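Local coordinates for protein type 3 secretion system regulator YopR (Yersinia pestis, PDB 1Z21) that may regulate assembly of the type III secretion injectisome by controlling secretion or polymerisation of the needle subunit YscF, and is involved in pathogenesis, at residues A[30-35]-A[77-82]; A[48-53]-A[100-105]. All coordinates share one frame; numbering follows the deposited sequence.

Contact 1 is largely buried, about 5 Å from the centre of the chain, whereas contact 2 lies at the surface, its centre about 13 Å from that point. The first crosses helices 25-43 and 71-82 through an alanine methyl, the CB-CG portion of a glutamine and valine methyls; the second leans a loop and the start of helix 52-66 on a lysine of helix 94-107. Neither has a hydrogen bond between its segments, but aliphatic carbons do different work in each: short groups between two helices in one, a long charged chain at the surface in the other. The two are coupled where helix 71-82 packs on helix 94-107, L81 against I100 and L78 against L104.

Contact 1. Residues A[30-35]-A[77-82]; sequences VLATPV and LLQVLE
A32 presents its methyl group directly to the helix of residues 77-82, where it meets the first two side-chain carbons of Q79. CB of A32 lies 3.6 Å from CG of Q79 and 3.8 Å from CB of Q79, so the glutamine takes part through its aliphatic base. With CG anti to the backbone N (chi1 -174°) and a bend at the next bond, Q79 lays its CB-CG portion alongside the alanine methyl while the amide continues beyond it.

The remaining apolar touches come from V80, and from one branch of it. Its CG2 is 4.3 Å from CB of A32 and 4.4 Å from CG1 of V35, touching loosely two residues three positions apart on helix 25-43. V80 CG2 also comes within 4.1 Å of the carbonyl O of A32, a van der Waals approach. The two segment axes pass 8.9 Å apart and cross at -78°, nearly perpendicular, which confines the touching residues to a short patch around the crossing point. A32 and V80 have the nearest CA atoms, and the small alanine side chain suits this close approach.

Polar groups at the crossing find their partners beyond these two segments. NE2 of Q79 is hydrogen-bonded to OE1 of E29, on helix 25-43, and R36 on that same helix bonds to the backbone carbonyls of Q79 and V80. Polar ties thus flank the apolar patch and join the same pair of helices.

Within the five-helix core domain of YopR, helix 52-66 packs against V35 through L63 and F66, helix 6-19 meets L31 through L13 and W14, and helix 94-107 lies against L77, L78 and L81.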
# COMPACT_ATOMS: atom_id res chain seq x y z
N VAL A 30 -3.70 7.84 -7.03
CA VAL A 30 -2.94 8.97 -6.46
C VAL A 30 -2.48 8.66 -5.02
O VAL A 30 -1.31 8.85 -4.67
CB VAL A 30 -3.76 10.29 -6.50
CG1 VAL A 30 -2.93 11.43 -5.93
CG2 VAL A 30 -4.17 10.63 -7.92
N LEU A 31 -3.40 8.16 -4.19
CA LEU A 31 -3.07 7.78 -2.81
C LEU A 31 -1.96 6.74 -2.76
O LEU A 31 -1.07 6.81 -1.91
CB LEU A 31 -4.32 7.25 -2.11
CG LEU A 31 -5.25 8.32 -1.52
CD1 LEU A 31 -6.66 7.79 -1.24
CD2 LEU A 31 -4.67 8.90 -0.27
N ALA A 32 -2.01 5.78 -3.68
CA ALA A 32 -1.10 4.64 -3.66
C ALA A 32 0.27 4.97 -4.22
O ALA A 32 1.22 4.26 -3.97
CB ALA A 32 -1.69 3.48 -4.43
N THR A 33 0.36 6.08 -4.95
CA THR A 33 1.57 6.41 -5.68
C THR A 33 2.81 6.49 -4.79
O THR A 33 3.74 5.74 -5.03
CB THR A 33 1.37 7.69 -6.54
OG1 THR A 33 0.51 7.39 -7.63
CG2 THR A 33 2.68 8.13 -7.19
N PRO A 34 2.84 7.37 -3.78
CA PRO A 34 4.03 7.46 -2.93
C PRO A 34 4.31 6.17 -2.15
O PRO A 34 5.46 5.90 -1.83
CB PRO A 34 3.70 8.62 -1.97
CG PRO A 34 2.22 8.69 -1.96
CD PRO A 34 1.81 8.32 -3.35
N VAL A 35 3.26 5.39 -1.87
CA VAL A 35 3.44 4.16 -1.10
C VAL A 35 4.13 3.12 -1.95
O VAL A 35 5.06 2.46 -1.49
CB VAL A 35 2.11 3.62 -0.57
CG1 VAL A 35 2.35 2.44 0.36
CG2 VAL A 35 1.34 4.73 0.15
N LEU A 77 -2.78 -1.45 -0.41
CA LEU A 77 -2.04 -2.65 -0.81
C LEU A 77 -2.54 -3.19 -2.16
O LEU A 77 -1.74 -3.48 -3.04
CB LEU A 77 -2.12 -3.75 0.28
CG LEU A 77 -1.21 -3.52 1.50
CD1 LEU A 77 -1.56 -4.50 2.61
CD2 LEU A 77 0.24 -3.63 1.11
N LEU A 78 -3.85 -3.29 -2.29
CA LEU A 78 -4.48 -3.76 -3.53
C LEU A 78 -4.15 -2.81 -4.68
O LEU A 78 -3.80 -3.25 -5.76
CB LEU A 78 -5.99 -3.93 -3.34
CG LEU A 78 -6.32 -5.13 -2.44
CD1 LEU A 78 -7.76 -5.13 -1.98
CD2 LEU A 78 -6.02 -6.42 -3.16
N GLN A 79 -4.20 -1.51 -4.43
CA GLN A 79 -3.90 -0.56 -5.50
C GLN A 79 -2.42 -0.56 -5.89
O GLN A 79 -2.10 -0.46 -7.06
CB GLN A 79 -4.39 0.85 -5.14
CG GLN A 79 -4.25 1.87 -6.29
CD GLN A 79 -5.10 1.52 -7.50
OE1 GLN A 79 -6.19 0.95 -7.37
NE2 GLN A 79 -4.61 1.88 -8.70
N VAL A 80 -1.53 -0.69 -4.92
CA VAL A 80 -0.11 -0.85 -5.20
C VAL A 80 0.12 -2.01 -6.18
O VAL A 80 0.85 -1.88 -7.16
CB VAL A 80 0.72 -1.05 -3.89
CG1 VAL A 80 2.13 -1.53 -4.19
CG2 VAL A 80 0.78 0.24 -3.08
N LEU A 81 -0.51 -3.15 -5.90
CA LEU A 81 -0.39 -4.33 -6.77
C LEU A 81 -0.78 -4.01 -8.22
O LEU A 81 -0.14 -4.51 -9.15
CB LEU A 81 -1.24 -5.49 -6.26
CG LEU A 81 -0.61 -6.39 -5.20
CD1 LEU A 81 -1.66 -7.28 -4.60
CD2 LEU A 81 0.51 -7.24 -5.78
N GLU A 82 -1.83 -3.22 -8.42
CA GLU A 82 -2.26 -2.84 -9.77
C GLU A 82 -1.18 -2.16 -10.61
O GLU A 82 -1.19 -2.27 -11.84
CB GLU A 82 -3.50 -1.94 -9.74
CG GLU A 82 -4.81 -2.63 -9.41
CD GLU A 82 -5.23 -3.67 -10.45
OE1 GLU A 82 -4.49 -3.89 -11.42
OE2 GLU A 82 -6.30 -4.28 -10.28

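Contact 2. Residues A[48-53]-A[100-105]; sequences GSVVPA and INKELM
V50 and K102 make the closer of the two touches that bring the loop and the first residue of helix 52-66 against helix 94-107. The CG2 methyl of V50 sits 3.6 Å from CE of K102 and 4.2 Å from CD of K102, so it rests on the outer methylenes of the lysine. The two side chains cross obliquely. With CG1 of V50 anti to the carbonyl carbon (chi1 -59°), CG2 falls between the backbone N and the carbonyl carbon and is the methyl that meets the lysine.

A second aliphatic touch comes from the ring of P52, the first residue of helix 52-66. Its CG lies 4.2 Å from CD of K102, a looser approach than that of the valine. K102 is extended from CB as far as CE and bends at chi4 (-73°), which turns NZ aside; CD and CE meet V50, and CD meets P52. At the backbone the segments stay well separated, P52 and K102 being the residues with the nearest CA atoms, 8.0 Å apart, and the lysine chain spans much of that gap.

Polar interactions belong to the surroundings. V51, at the N-cap position of helix 52-66, donates its backbone N to the carboxylate of D55, a bond that links the N-cap residue to the first turn. NZ of K102 has a long, weak ion pair with E98 on its own helix. V50 also packs on Y95, E98 and L99, and helices 52-66 and 94-107 are also joined by a salt bridge between E103 OE1 and R60 NH1.

Chemically, the lysine contributes hydrocarbon to the contact and charge elsewhere: its methylenes pack against V50 and P52, which both remain at least partly exposed, while no hydrogen bond between the two segments fixes their alignment.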
# COMPACT_ATOMS: atom_id res chain seq x y z
N GLY A 48 13.86 -13.88 -5.60
CA GLY A 48 13.81 -15.07 -4.77
C GLY A 48 12.72 -14.99 -3.72
O GLY A 48 11.72 -14.31 -3.91
N SER A 49 12.91 -15.69 -2.60
CA SER A 49 11.82 -15.97 -1.66
C SER A 49 11.68 -14.92 -0.59
O SER A 49 12.66 -14.44 -0.02
CB SER A 49 12.03 -17.33 -1.00
OG SER A 49 12.24 -18.34 -1.97
N VAL A 50 10.43 -14.58 -0.29
CA VAL A 50 10.12 -13.64 0.77
C VAL A 50 10.48 -14.23 2.12
O VAL A 50 10.55 -15.45 2.29
CB VAL A 50 8.64 -13.21 0.77
CG1 VAL A 50 8.29 -12.55 -0.57
CG2 VAL A 50 7.71 -14.39 1.08
N VAL A 51 10.73 -13.34 3.07
CA VAL A 51 11.13 -13.72 4.42
C VAL A 51 10.15 -13.04 5.36
O VAL A 51 10.40 -11.93 5.81
CB VAL A 51 12.55 -13.22 4.75
CG1 VAL A 51 13.02 -13.78 6.08
CG2 VAL A 51 13.53 -13.57 3.65
N PRO A 52 9.02 -13.69 5.64
CA PRO A 52 7.92 -13.05 6.38
C PRO A 52 8.31 -12.33 7.68
O PRO A 52 7.88 -11.20 7.90
CB PRO A 52 6.99 -14.22 6.68
CG PRO A 52 7.20 -15.16 5.57
CD PRO A 52 8.66 -15.06 5.22
N ALA A 53 9.10 -12.96 8.53
CA ALA A 53 9.41 -12.39 9.84
C ALA A 53 10.20 -11.08 9.74
O ALA A 53 10.16 -10.27 10.66
CB ALA A 53 10.15 -13.41 10.72
N ILE A 100 2.84 -8.55 -0.39
CA ILE A 100 1.57 -7.86 -0.26
C ILE A 100 0.48 -8.86 0.01
O ILE A 100 -0.36 -8.67 0.90
CB ILE A 100 1.26 -7.04 -1.53
CG1 ILE A 100 2.16 -5.80 -1.55
CG2 ILE A 100 -0.22 -6.66 -1.58
CD1 ILE A 100 2.03 -4.98 -2.82
N ASN A 101 0.49 -9.95 -0.73
CA ASN A 101 -0.53 -10.96 -0.55
C ASN A 101 -0.47 -11.62 0.83
O ASN A 101 -1.50 -11.94 1.39
CB ASN A 101 -0.50 -11.93 -1.73
CG ASN A 101 -1.01 -11.26 -3.04
OD1 ASN A 101 -2.11 -10.69 -3.08
ND2 ASN A 101 -0.19 -11.30 -4.09
N LYS A 102 0.73 -11.78 1.40
CA LYS A 102 0.85 -12.32 2.76
C LYS A 102 0.28 -11.36 3.80
O LYS A 102 -0.40 -11.78 4.72
CB LYS A 102 2.31 -12.68 3.07
CG LYS A 102 2.80 -13.87 2.28
CD LYS A 102 3.98 -14.51 2.91
CE LYS A 102 4.50 -15.65 2.05
NZ LYS A 102 3.59 -16.82 2.11
N GLU A 103 0.55 -10.06 3.65
CA GLU A 103 -0.06 -9.06 4.53
C GLU A 103 -1.58 -9.00 4.38
O GLU A 103 -2.29 -8.87 5.36
CB GLU A 103 0.54 -7.67 4.31
CG GLU A 103 -0.03 -6.57 5.21
CD GLU A 103 0.15 -6.82 6.71
OE1 GLU A 103 1.05 -7.60 7.11
OE2 GLU A 103 -0.59 -6.21 7.51
N LEU A 104 -2.09 -9.11 3.15
CA LEU A 104 -3.53 -9.08 2.95
C LEU A 104 -4.19 -10.27 3.66
O LEU A 104 -5.26 -10.13 4.21
CB LEU A 104 -3.90 -9.04 1.46
CG LEU A 104 -3.67 -7.67 0.80
CD1 LEU A 104 -3.77 -7.78 -0.69
CD2 LEU A 104 -4.66 -6.64 1.29
N MET A 105 -3.51 -11.41 3.68
CA MET A 105 -4.04 -12.59 4.36
C MET A 105 -4.13 -12.34 5.85
O MET A 105 -5.08 -12.77 6.49
CB MET A 105 -3.18 -13.82 4.04
CG MET A 105 -3.59 -15.12 4.75
SD MET A 105 -5.11 -15.74 4.09
CE MET A 105 -4.52 -16.70 2.70